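Local structure of haloacid dehalogenase-like hydrolase (Salmonella enterica subsp. enterica serovar Typhi, 4EZE) at residues Thr36-Leu41 / Ala68-Thr73. The protein probably hydrolyses O-phosphoserine to serine and phosphate with the help of magnesium, the last step of serine biosynthesis. Residues are numbered along the deposited sequence; the frame is centred on the assembly and turned at random.
Sequences TFQKKL and AYLKLT
Phe37 and Leu70 both carry CG trans to the backbone N (chi1 172° and -176°), which, with both CB atoms already directed across the contact, carries the ring from helix 34-45 and the isobutyl group from strand 67-75 into the space between them. The contact joins helix to sheet in a small alpha/beta unit, in which two helices, 34-45 and 81-93, accompany a four-stranded antiparallel sheet, away from the HAD catalytic site. The helix runs obliquely along the strand, the segment axes 10.2 Å apart at closest and inclined by 30°. Within 68-73, Leu70 is the one side chain in contact with 36-41. Leu70 CD2 sits at the edge of the Phe37 ring, near its plane, 3.9 Å from Phe37 CD2. The Leu41 side chain slides past that of Leu70 in the opposite direction, Leu41 CD2 lying 4.2 Å from Leu70 CD2. Phe57 of strand 56-62 and Ile34 also touch Leu70, and Phe96 packs edge-to-face with Phe37, so the apolar layer continues past the two segments. Gln38, partly exposed, stretches its extended chain across Leu70 at about a right angle, and Gln38 OE1 stands 3.6 Å from Leu70 CD1.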
ATOM      1  N   THR A  36      12.645  17.912  21.084  1.00 49.53           N
ATOM      2  CA  THR A  36      13.547  18.513  20.096  1.00 61.08           C
ATOM      3  C   THR A  36      12.823  18.719  18.776  1.00 46.72           C
ATOM      4  O   THR A  36      13.011  19.719  18.091  1.00 74.85           O
ATOM      5  CB  THR A  36      14.781  17.630  19.842  1.00 63.53           C
ATOM      6  OG1 THR A  36      15.363  17.257  21.095  1.00 78.26           O
ATOM      7  CG2 THR A  36      15.815  18.377  19.004  1.00 70.99           C
ATOM      8  N   PHE A  37      11.991  17.752  18.409  1.00 66.82           N
ATOM      9  CA  PHE A  37      11.354  17.783  17.104  1.00 48.40           C
ATOM     10  C   PHE A  37      10.250  18.828  17.081  1.00 52.29           C
ATOM     11  O   PHE A  37      10.023  19.517  16.084  1.00 55.90           O
ATOM     12  CB  PHE A  37      10.796  16.394  16.761  1.00 47.29           C
ATOM     13  CG  PHE A  37       9.959  16.369  15.505  1.00 38.62           C
ATOM     14  CD1 PHE A  37      10.558  16.324  14.261  1.00 41.85           C
ATOM     15  CD2 PHE A  37       8.576  16.369  15.576  1.00 38.82           C
ATOM     16  CE1 PHE A  37       9.785  16.295  13.109  1.00 41.81           C
ATOM     17  CE2 PHE A  37       7.798  16.348  14.424  1.00 47.62           C
ATOM     18  CZ  PHE A  37       8.409  16.307  13.190  1.00 44.44           C
ATOM     19  N   GLN A  38       9.536  18.934  18.183  1.00 53.70           N
ATOM     20  CA  GLN A  38       8.514  19.939  18.264  1.00 64.91           C
ATOM     21  C   GLN A  38       9.154  21.316  18.154  1.00 63.23           C
ATOM     22  O   GLN A  38       8.736  22.147  17.347  1.00 58.69           O
ATOM     23  CB  GLN A  38       7.778  19.828  19.583  1.00 56.54           C
ATOM     24  CG  GLN A  38       6.668  20.849  19.698  1.00 56.30           C
ATOM     25  CD  GLN A  38       5.942  20.713  21.003  1.00 78.09           C
ATOM     26  OE1 GLN A  38       5.780  19.607  21.520  1.00 95.27           O
ATOM     27  NE2 GLN A  38       5.514  21.836  21.559  1.00 87.25           N
ATOM     28  N   LYS A  39      10.176  21.545  18.971  1.00 57.97           N
ATOM     29  CA  LYS A  39      10.865  22.829  18.998  1.00 67.83           C
ATOM     30  C   LYS A  39      11.332  23.171  17.600  1.00 72.76           C
ATOM     31  O   LYS A  39      10.991  24.218  17.031  1.00 66.37           O
ATOM     32  CB  LYS A  39      12.056  22.752  19.950  1.00 65.07           C
ATOM     33  CG  LYS A  39      12.686  24.088  20.302  1.00 88.35           C
ATOM     34  CD  LYS A  39      13.618  23.951  21.502  1.00 95.19           C
ATOM     35  CE  LYS A  39      14.454  25.204  21.714  1.00100.73           C
ATOM     36  NZ  LYS A  39      15.099  25.640  20.442  1.00 88.75           N
ATOM     37  N   LYS A  40      12.101  22.251  17.038  1.00 67.80           N
ATOM     38  CA  LYS A  40      12.680  22.422  15.719  1.00 62.98           C
ATOM     39  C   LYS A  40      11.618  22.738  14.674  1.00 55.22           C
ATOM     40  O   LYS A  40      11.852  23.502  13.736  1.00 72.73           O
ATOM     41  CB  LYS A  40      13.423  21.143  15.351  1.00 70.16           C
ATOM     42  CG  LYS A  40      14.315  21.244  14.141  1.00 76.91           C
ATOM     43  CD  LYS A  40      14.833  19.867  13.774  1.00 83.64           C
ATOM     44  CE  LYS A  40      16.020  19.980  12.841  1.00 68.63           C
ATOM     45  NZ  LYS A  40      15.880  18.941  11.794  1.00 64.30           N
ATOM     46  N   LEU A  41      10.444  22.132  14.816  1.00 50.63           N
ATOM     47  CA  LEU A  41       9.428  22.246  13.761  1.00 60.03           C
ATOM     48  C   LEU A  41       8.600  23.518  13.920  1.00 70.58           C
ATOM     49  O   LEU A  41       8.070  24.056  12.942  1.00 53.88           O
ATOM     50  CB  LEU A  41       8.550  20.985  13.722  1.00 46.67           C
ATOM     51  CG  LEU A  41       7.161  20.881  13.069  1.00 49.83           C
ATOM     52  CD1 LEU A  41       7.284  20.673  11.574  1.00 50.20           C
ATOM     53  CD2 LEU A  41       6.382  19.716  13.693  1.00 44.37           C
ATOM     54  N   ALA A  68       5.024   6.487  20.011  1.00 57.84           N
ATOM     55  CA  ALA A  68       4.840   7.827  20.536  1.00 62.67           C
ATOM     56  C   ALA A  68       4.827   8.790  19.351  1.00 51.86           C
ATOM     57  O   ALA A  68       5.688   8.703  18.486  1.00 49.66           O
ATOM     58  CB  ALA A  68       5.965   8.167  21.491  1.00 56.30           C
ATOM     59  N   TYR A  69       3.845   9.684  19.298  1.00 46.14           N
ATOM     60  CA  TYR A  69       3.766  10.663  18.218  1.00 35.94           C
ATOM     61  C   TYR A  69       3.475  12.083  18.694  1.00 55.33           C
ATOM     62  O   TYR A  69       3.132  12.313  19.851  1.00 49.19           O
ATOM     63  CB  TYR A  69       2.682  10.268  17.230  1.00 46.61           C
ATOM     64  CG  TYR A  69       1.342  10.172  17.885  1.00 49.95           C
ATOM     65  CD1 TYR A  69       1.043   9.089  18.702  1.00 58.75           C
ATOM     66  CD2 TYR A  69       0.380  11.160  17.704  1.00 49.49           C
ATOM     67  CE1 TYR A  69      -0.185   8.981  19.312  1.00 43.73           C
ATOM     68  CE2 TYR A  69      -0.859  11.066  18.314  1.00 49.97           C
ATOM     69  CZ  TYR A  69      -1.130   9.976  19.129  1.00 62.91           C
ATOM     70  OH  TYR A  69      -2.342   9.852  19.765  1.00 48.31           O
ATOM     71  N   LEU A  70       3.596  13.032  17.771  1.00 46.60           N
ATOM     72  CA  LEU A  70       3.289  14.430  18.035  1.00 45.38           C
ATOM     73  C   LEU A  70       2.019  14.797  17.287  1.00 47.21           C
ATOM     74  O   LEU A  70       1.913  14.567  16.093  1.00 44.40           O
ATOM     75  CB  LEU A  70       4.429  15.341  17.575  1.00 46.03           C
ATOM     76  CG  LEU A  70       4.234  16.824  17.909  1.00 70.30           C
ATOM     77  CD1 LEU A  70       4.343  17.092  19.408  1.00 40.88           C
ATOM     78  CD2 LEU A  70       5.252  17.644  17.150  1.00 37.99           C
ATOM     79  N   LYS A  71       1.037  15.348  17.990  1.00 55.45           N
ATOM     80  CA  LYS A  71      -0.212  15.700  17.330  1.00 53.81           C
ATOM     81  C   LYS A  71      -0.337  17.225  17.241  1.00 54.39           C
ATOM     82  O   LYS A  71      -0.105  17.931  18.204  1.00 64.42           O
ATOM     83  CB  LYS A  71      -1.406  15.079  18.058  1.00 41.65           C
ATOM     84  CG  LYS A  71      -2.761  15.451  17.457  1.00 47.63           C
ATOM     85  CD  LYS A  71      -3.887  14.789  18.238  1.00 71.24           C
ATOM     86  CE  LYS A  71      -5.266  15.317  17.860  1.00 45.81           C
ATOM     87  NZ  LYS A  71      -6.253  14.815  18.866  1.00 57.69           N
ATOM     88  N   LEU A  72      -0.673  17.732  16.073  1.00 58.87           N
ATOM     89  CA  LEU A  72      -0.727  19.166  15.908  1.00 66.64           C
ATOM     90  C   LEU A  72      -2.115  19.513  15.431  1.00 53.22           C
ATOM     91  O   LEU A  72      -2.607  18.920  14.467  1.00 64.72           O
ATOM     92  CB  LEU A  72       0.316  19.649  14.886  1.00 49.08           C
ATOM     93  CG  LEU A  72      -0.005  21.026  14.284  1.00 62.00           C
ATOM     94  CD1 LEU A  72       0.123  22.109  15.349  1.00 55.99           C
ATOM     95  CD2 LEU A  72       0.873  21.361  13.087  1.00 39.96           C
ATOM     96  N   THR A  73      -2.757  20.458  16.110  1.00 60.28           N
ATOM     97  CA  THR A  73      -4.040  20.956  15.641  1.00 52.38           C
ATOM     98  C   THR A  73      -3.862  22.387  15.200  1.00 48.63           C
ATOM     99  O   THR A  73      -3.272  23.200  15.901  1.00 61.34           O
ATOM    100  CB  THR A  73      -5.120  20.849  16.719  1.00 61.25           C
ATOM    101  OG1 THR A  73      -5.164  19.499  17.202  1.00 45.92           O
ATOM    102  CG2 THR A  73      -6.460  21.212  16.137  1.00 58.75           C
TER